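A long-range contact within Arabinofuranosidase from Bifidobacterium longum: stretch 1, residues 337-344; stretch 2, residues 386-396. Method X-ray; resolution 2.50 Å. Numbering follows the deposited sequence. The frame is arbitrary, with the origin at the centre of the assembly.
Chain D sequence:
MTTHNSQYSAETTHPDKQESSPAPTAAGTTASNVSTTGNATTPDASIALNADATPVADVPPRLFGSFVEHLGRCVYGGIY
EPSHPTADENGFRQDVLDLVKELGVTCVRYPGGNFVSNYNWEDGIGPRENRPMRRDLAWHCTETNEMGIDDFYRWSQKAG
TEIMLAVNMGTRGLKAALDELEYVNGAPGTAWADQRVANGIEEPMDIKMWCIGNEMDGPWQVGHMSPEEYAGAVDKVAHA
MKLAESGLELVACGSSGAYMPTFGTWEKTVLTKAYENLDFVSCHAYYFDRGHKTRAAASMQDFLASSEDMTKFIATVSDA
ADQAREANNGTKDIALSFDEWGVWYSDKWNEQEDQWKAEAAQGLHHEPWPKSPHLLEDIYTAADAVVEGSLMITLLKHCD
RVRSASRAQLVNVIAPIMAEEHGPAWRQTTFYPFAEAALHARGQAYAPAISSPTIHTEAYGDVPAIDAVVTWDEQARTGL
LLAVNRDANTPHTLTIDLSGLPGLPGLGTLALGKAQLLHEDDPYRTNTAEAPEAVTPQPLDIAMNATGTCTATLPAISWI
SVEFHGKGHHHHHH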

ATOM      1  N   SER D 337      -2.000  22.790 -15.328  1.00 31.36           N
ATOM      2  CA  SER D 337      -1.420  22.008 -16.412  1.00 31.74           C
ATOM      3  C   SER D 337      -2.503  21.240 -17.165  1.00 32.02           C
ATOM      4  O   SER D 337      -2.923  20.160 -16.739  1.00 32.24           O
ATOM      5  CB  SER D 337      -0.357  21.046 -15.872  1.00 31.77           C
ATOM      6  OG  SER D 337       0.270  20.325 -16.921  1.00 31.92           O
ATOM      7  N   PHE D 338      -2.955  21.805 -18.282  1.00 32.26           N
ATOM      8  CA  PHE D 338      -3.933  21.148 -19.148  1.00 32.49           C
ATOM      9  C   PHE D 338      -3.283  20.032 -19.967  1.00 32.68           C
ATOM     10  O   PHE D 338      -3.240  20.089 -21.197  1.00 32.52           O
ATOM     11  CB  PHE D 338      -4.611  22.173 -20.063  1.00 32.49           C
ATOM     12  CG  PHE D 338      -6.005  22.530 -19.642  1.00 32.73           C
ATOM     13  CD1 PHE D 338      -6.228  23.517 -18.689  1.00 33.10           C
ATOM     14  CD2 PHE D 338      -7.100  21.875 -20.199  1.00 32.91           C
ATOM     15  CE1 PHE D 338      -7.522  23.846 -18.300  1.00 33.61           C
ATOM     16  CE2 PHE D 338      -8.396  22.197 -19.817  1.00 33.06           C
ATOM     17  CZ  PHE D 338      -8.609  23.185 -18.866  1.00 33.50           C
ATOM     18  N   ASP D 339      -2.798  19.007 -19.269  1.00 33.04           N
ATOM     19  CA  ASP D 339      -1.956  17.980 -19.880  1.00 33.39           C
ATOM     20  C   ASP D 339      -2.701  16.932 -20.714  1.00 33.57           C
ATOM     21  O   ASP D 339      -2.076  16.070 -21.333  1.00 33.72           O
ATOM     22  CB  ASP D 339      -1.021  17.330 -18.845  1.00 33.56           C
ATOM     23  CG  ASP D 339      -1.754  16.797 -17.621  1.00 33.96           C
ATOM     24  OD1 ASP D 339      -3.003  16.792 -17.601  1.00 34.71           O
ATOM     25  OD2 ASP D 339      -1.060  16.379 -16.669  1.00 34.64           O
ATOM     26  N   GLU D 340      -4.028  17.011 -20.727  1.00 33.73           N
ATOM     27  CA  GLU D 340      -4.838  16.241 -21.669  1.00 33.90           C
ATOM     28  C   GLU D 340      -6.028  17.069 -22.146  1.00 33.94           C
ATOM     29  O   GLU D 340      -7.011  17.235 -21.424  1.00 33.99           O
ATOM     30  CB  GLU D 340      -5.297  14.910 -21.059  1.00 33.99           C
ATOM     31  CG  GLU D 340      -4.254  13.800 -21.134  1.00 34.13           C
ATOM     32  CD  GLU D 340      -4.789  12.434 -20.737  1.00 34.39           C
ATOM     33  OE1 GLU D 340      -5.950  12.113 -21.076  1.00 34.76           O
ATOM     34  OE2 GLU D 340      -4.038  11.673 -20.092  1.00 33.97           O
ATOM     35  N   TRP D 341      -5.920  17.608 -23.357  1.00 34.01           N
ATOM     36  CA  TRP D 341      -7.007  18.370 -23.964  1.00 34.09           C
ATOM     37  C   TRP D 341      -7.150  18.049 -25.449  1.00 34.28           C
ATOM     38  O   TRP D 341      -6.234  17.502 -26.060  1.00 34.17           O
ATOM     39  CB  TRP D 341      -6.824  19.880 -23.740  1.00 33.98           C
ATOM     40  CG  TRP D 341      -5.713  20.507 -24.540  1.00 33.92           C
ATOM     41  CD1 TRP D 341      -4.403  20.624 -24.174  1.00 33.54           C
ATOM     42  CD2 TRP D 341      -5.819  21.111 -25.838  1.00 33.71           C
ATOM     43  NE1 TRP D 341      -3.687  21.257 -25.160  1.00 33.32           N
ATOM     44  CE2 TRP D 341      -4.531  21.566 -26.194  1.00 33.51           C
ATOM     45  CE3 TRP D 341      -6.880  21.309 -26.735  1.00 33.69           C
ATOM     46  CZ2 TRP D 341      -4.271  22.211 -27.408  1.00 33.45           C
ATOM     47  CZ3 TRP D 341      -6.621  21.947 -27.944  1.00 33.91           C
ATOM     48  CH2 TRP D 341      -5.324  22.391 -28.267  1.00 33.76           C
ATOM     49  N   GLY D 342      -8.308  18.381 -26.014  1.00 34.68           N
ATOM     50  CA  GLY D 342      -8.548  18.209 -27.444  1.00 35.34           C
ATOM     51  C   GLY D 342      -9.892  17.597 -27.784  1.00 35.77           C
ATOM     52  O   GLY D 342     -10.712  17.339 -26.900  1.00 35.84           O
ATOM     53  N   VAL D 343     -10.110  17.365 -29.076  1.00 36.13           N
ATOM     54  CA  VAL D 343     -11.341  16.759 -29.565  1.00 36.54           C
ATOM     55  C   VAL D 343     -11.200  15.240 -29.615  1.00 36.89           C
ATOM     56  O   VAL D 343     -10.277  14.721 -30.243  1.00 36.91           O
ATOM     57  CB  VAL D 343     -11.736  17.314 -30.961  1.00 36.54           C
ATOM     58  CG1 VAL D 343     -12.904  16.536 -31.553  1.00 36.47           C
ATOM     59  CG2 VAL D 343     -12.084  18.794 -30.872  1.00 36.42           C
ATOM     60  N   TRP D 344     -12.113  14.540 -28.939  1.00 37.40           N
ATOM     61  CA  TRP D 344     -12.154  13.075 -28.958  1.00 37.96           C
ATOM     62  C   TRP D 344     -13.583  12.536 -28.907  1.00 38.50           C
ATOM     63  O   TRP D 344     -14.315  12.770 -27.943  1.00 38.51           O
ATOM     64  CB  TRP D 344     -11.306  12.490 -27.817  1.00 37.85           C
ATOM     65  CG  TRP D 344     -11.447  10.994 -27.602  1.00 37.61           C
ATOM     66  CD1 TRP D 344     -11.660  10.036 -28.555  1.00 37.53           C
ATOM     67  CD2 TRP D 344     -11.350  10.294 -26.352  1.00 37.23           C
ATOM     68  NE1 TRP D 344     -11.719   8.791 -27.978  1.00 37.32           N
ATOM     69  CE2 TRP D 344     -11.528   8.919 -26.627  1.00 37.28           C
ATOM     70  CE3 TRP D 344     -11.130  10.696 -25.028  1.00 37.30           C
ATOM     71  CZ2 TRP D 344     -11.498   7.943 -25.625  1.00 37.12           C
ATOM     72  CZ3 TRP D 344     -11.099   9.723 -24.030  1.00 37.41           C
ATOM     73  CH2 TRP D 344     -11.283   8.363 -24.336  1.00 37.00           C
ATOM     74  N   VAL D 386     -11.884  23.915 -35.822  1.00 35.37           N
ATOM     75  CA  VAL D 386     -12.313  25.243 -35.368  1.00 35.15           C
ATOM     76  C   VAL D 386     -12.521  25.267 -33.849  1.00 35.00           C
ATOM     77  O   VAL D 386     -12.230  26.269 -33.190  1.00 35.01           O
ATOM     78  CB  VAL D 386     -13.588  25.737 -36.125  1.00 35.20           C
ATOM     79  CG1 VAL D 386     -14.061  27.093 -35.600  1.00 35.00           C
ATOM     80  CG2 VAL D 386     -13.322  25.827 -37.623  1.00 35.04           C
ATOM     81  N   VAL D 387     -13.008  24.155 -33.303  1.00 34.81           N
ATOM     82  CA  VAL D 387     -13.186  24.012 -31.857  1.00 34.66           C
ATOM     83  C   VAL D 387     -11.836  24.027 -31.131  1.00 34.53           C
ATOM     84  O   VAL D 387     -11.692  24.691 -30.104  1.00 34.45           O
ATOM     85  CB  VAL D 387     -14.009  22.739 -31.495  1.00 34.68           C
ATOM     86  CG1 VAL D 387     -14.097  22.544 -29.980  1.00 34.51           C
ATOM     87  CG2 VAL D 387     -15.403  22.831 -32.085  1.00 34.56           C
ATOM     88  N   GLU D 388     -10.853  23.312 -31.678  1.00 34.42           N
ATOM     89  CA  GLU D 388      -9.502  23.291 -31.105  1.00 34.40           C
ATOM     90  C   GLU D 388      -8.816  24.654 -31.191  1.00 34.27           C
ATOM     91  O   GLU D 388      -8.081  25.039 -30.279  1.00 34.33           O
ATOM     92  CB  GLU D 388      -8.639  22.204 -31.749  1.00 34.36           C
ATOM     93  CG  GLU D 388      -8.948  20.803 -31.237  1.00 34.72           C
ATOM     94  CD  GLU D 388      -7.895  19.771 -31.611  1.00 35.76           C
ATOM     95  OE1 GLU D 388      -6.731  20.149 -31.885  1.00 36.42           O
ATOM     96  OE2 GLU D 388      -8.235  18.568 -31.626  1.00 35.85           O
ATOM     97  N   GLY D 389      -9.069  25.376 -32.283  1.00 34.08           N
ATOM     98  CA  GLY D 389      -8.595  26.748 -32.446  1.00 33.79           C
ATOM     99  C   GLY D 389      -9.096  27.668 -31.347  1.00 33.74           C
ATOM    100  O   GLY D 389      -8.341  28.498 -30.834  1.00 33.78           O
ATOM    101  N   SER D 390     -10.367  27.510 -30.978  1.00 33.63           N
ATOM    102  CA  SER D 390     -10.974  28.309 -29.911  1.00 33.53           C
ATOM    103  C   SER D 390     -10.506  27.880 -28.522  1.00 33.42           C
ATOM    104  O   SER D 390     -10.416  28.712 -27.613  1.00 33.48           O
ATOM    105  CB  SER D 390     -12.507  28.279 -29.994  1.00 33.55           C
ATOM    106  OG  SER D 390     -13.029  27.026 -29.586  1.00 33.50           O
ATOM    107  N   LEU D 391     -10.214  26.590 -28.356  1.00 33.31           N
ATOM    108  CA  LEU D 391      -9.665  26.081 -27.095  1.00 33.27           C
ATOM    109  C   LEU D 391      -8.281  26.670 -26.829  1.00 33.28           C
ATOM    110  O   LEU D 391      -7.986  27.092 -25.710  1.00 33.21           O
ATOM    111  CB  LEU D 391      -9.607  24.549 -27.083  1.00 33.20           C
ATOM    112  CG  LEU D 391     -10.910  23.742 -27.076  1.00 32.99           C
ATOM    113  CD1 LEU D 391     -10.603  22.259 -27.199  1.00 32.80           C
ATOM    114  CD2 LEU D 391     -11.753  24.010 -25.839  1.00 32.58           C
ATOM    115  N   MET D 392      -7.452  26.711 -27.872  1.00 33.36           N
ATOM    116  CA  MET D 392      -6.132  27.334 -27.810  1.00 33.57           C
ATOM    117  C   MET D 392      -6.222  28.821 -27.454  1.00 33.65           C
ATOM    118  O   MET D 392      -5.398  29.328 -26.689  1.00 33.76           O
ATOM    119  CB  MET D 392      -5.383  27.137 -29.135  1.00 33.58           C
ATOM    120  CG  MET D 392      -3.963  27.709 -29.161  1.00 33.72           C
ATOM    121  SD  MET D 392      -2.904  27.153 -27.801  1.00 33.97           S
ATOM    122  CE  MET D 392      -2.630  25.439 -28.253  1.00 33.61           C
ATOM    123  N   ILE D 393      -7.223  29.503 -28.014  1.00 33.68           N
ATOM    124  CA  ILE D 393      -7.503  30.911 -27.700  1.00 33.61           C
ATOM    125  C   ILE D 393      -7.822  31.098 -26.212  1.00 33.64           C
ATOM    126  O   ILE D 393      -7.288  32.007 -25.571  1.00 33.67           O
ATOM    127  CB  ILE D 393      -8.644  31.480 -28.596  1.00 33.64           C
ATOM    128  CG1 ILE D 393      -8.137  31.701 -30.028  1.00 33.56           C
ATOM    129  CG2 ILE D 393      -9.227  32.775 -28.012  1.00 33.47           C
ATOM    130  CD1 ILE D 393      -9.226  31.935 -31.063  1.00 33.39           C
ATOM    131  N   THR D 394      -8.676  30.228 -25.669  1.00 33.54           N
ATOM    132  CA  THR D 394      -9.021  30.265 -24.242  1.00 33.51           C
ATOM    133  C   THR D 394      -7.794  29.985 -23.375  1.00 33.33           C
ATOM    134  O   THR D 394      -7.616  30.602 -22.319  1.00 33.35           O
ATOM    135  CB  THR D 394     -10.161  29.274 -23.896  1.00 33.60           C
ATOM    136  OG1 THR D 394     -11.312  29.575 -24.693  1.00 34.09           O
ATOM    137  CG2 THR D 394     -10.551  29.366 -22.421  1.00 33.52           C
ATOM    138  N   LEU D 395      -6.951  29.062 -23.836  1.00 33.06           N
ATOM    139  CA  LEU D 395      -5.706  28.735 -23.145  1.00 32.78           C
ATOM    140  C   LEU D 395      -4.767  29.938 -23.119  1.00 32.68           C
ATOM    141  O   LEU D 395      -4.175  30.244 -22.083  1.00 32.74           O
ATOM    142  CB  LEU D 395      -5.019  27.525 -23.793  1.00 32.74           C
ATOM    143  CG  LEU D 395      -5.600  26.128 -23.543  1.00 32.41           C
ATOM    144  CD1 LEU D 395      -5.013  25.131 -24.529  1.00 32.15           C
ATOM    145  CD2 LEU D 395      -5.371  25.662 -22.108  1.00 32.04           C
ATOM    146  N   LEU D 396      -4.650  30.617 -24.259  1.00 32.49           N
ATOM    147  CA  LEU D 396      -3.835  31.826 -24.370  1.00 32.36           C
ATOM    148  C   LEU D 396      -4.425  32.990 -23.570  1.00 32.44           C
ATOM    149  O   LEU D 396      -3.685  33.777 -22.978  1.00 32.32           O
ATOM    150  CB  LEU D 396      -3.638  32.219 -25.838  1.00 32.20           C
ATOM    151  CG  LEU D 396      -2.643  31.390 -26.659  1.00 31.96           C
ATOM    152  CD1 LEU D 396      -2.855  31.597 -28.150  1.00 31.68           C
ATOM    153  CD2 LEU D 396      -1.207  31.721 -26.281  1.00 31.89           C
TER

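The contact is a mostly apolar packing of an irregular strand-and-turn segment against one side of a buried helix, centred on the indole of Trp 341 and supplemented by a single weak hydrogen bond from the backbone to Glu 388. Trp 341 has the largest covered area of any residue here, 107 Å², and its CA-to-CB bond points toward the helix; with chi1 at 72° (p), the ring meets four helical residues. Leu 395 lies over one face: its CD1 is 4.2 Å from the centroid of the five-membered ring of Trp 341 and only 19° off the ring normal, a CH-pi arrangement, and the same methyl is 4.0 Å from Trp 341 CE2. Leu 391 instead meets the ring edge, near its plane, with CD1 3.9 Å from Trp 341 CE3. Met 392 points its CA-to-CB bond sideways, yet its side chain, with chi1 t and chi2 and chi3 both p, brings CE to 3.7 Å from Trp 341 CZ2. The ring also reaches Glu 388, where CG lies 4.2 Å from Trp 341 CZ3.

Leu 395 serves two aromatic residues through different methyls, since its CD2 is 4.0 Å from Phe 338 CG. At the other end of the contact, Val 343 CG2 packs 3.7 Å from the aliphatic CG of Glu 388 and 4.3 Å from Val 387 CG1. The amide of Val 343 donates the weak hydrogen bond, with N 3.4 Å from Glu 388 OE2; the angle of 163° is nearly straight, so the weakness lies in the length. Both carboxylate oxygens of this buried glutamate are also hydrogen-bonded elsewhere in the structure. Between Trp 341 and Val 343 the chain turns at Gly 342, whose phi/psi of 135/-177 would jam a CB against the preceding carbonyl oxygen, so the backbone itself calls for glycine.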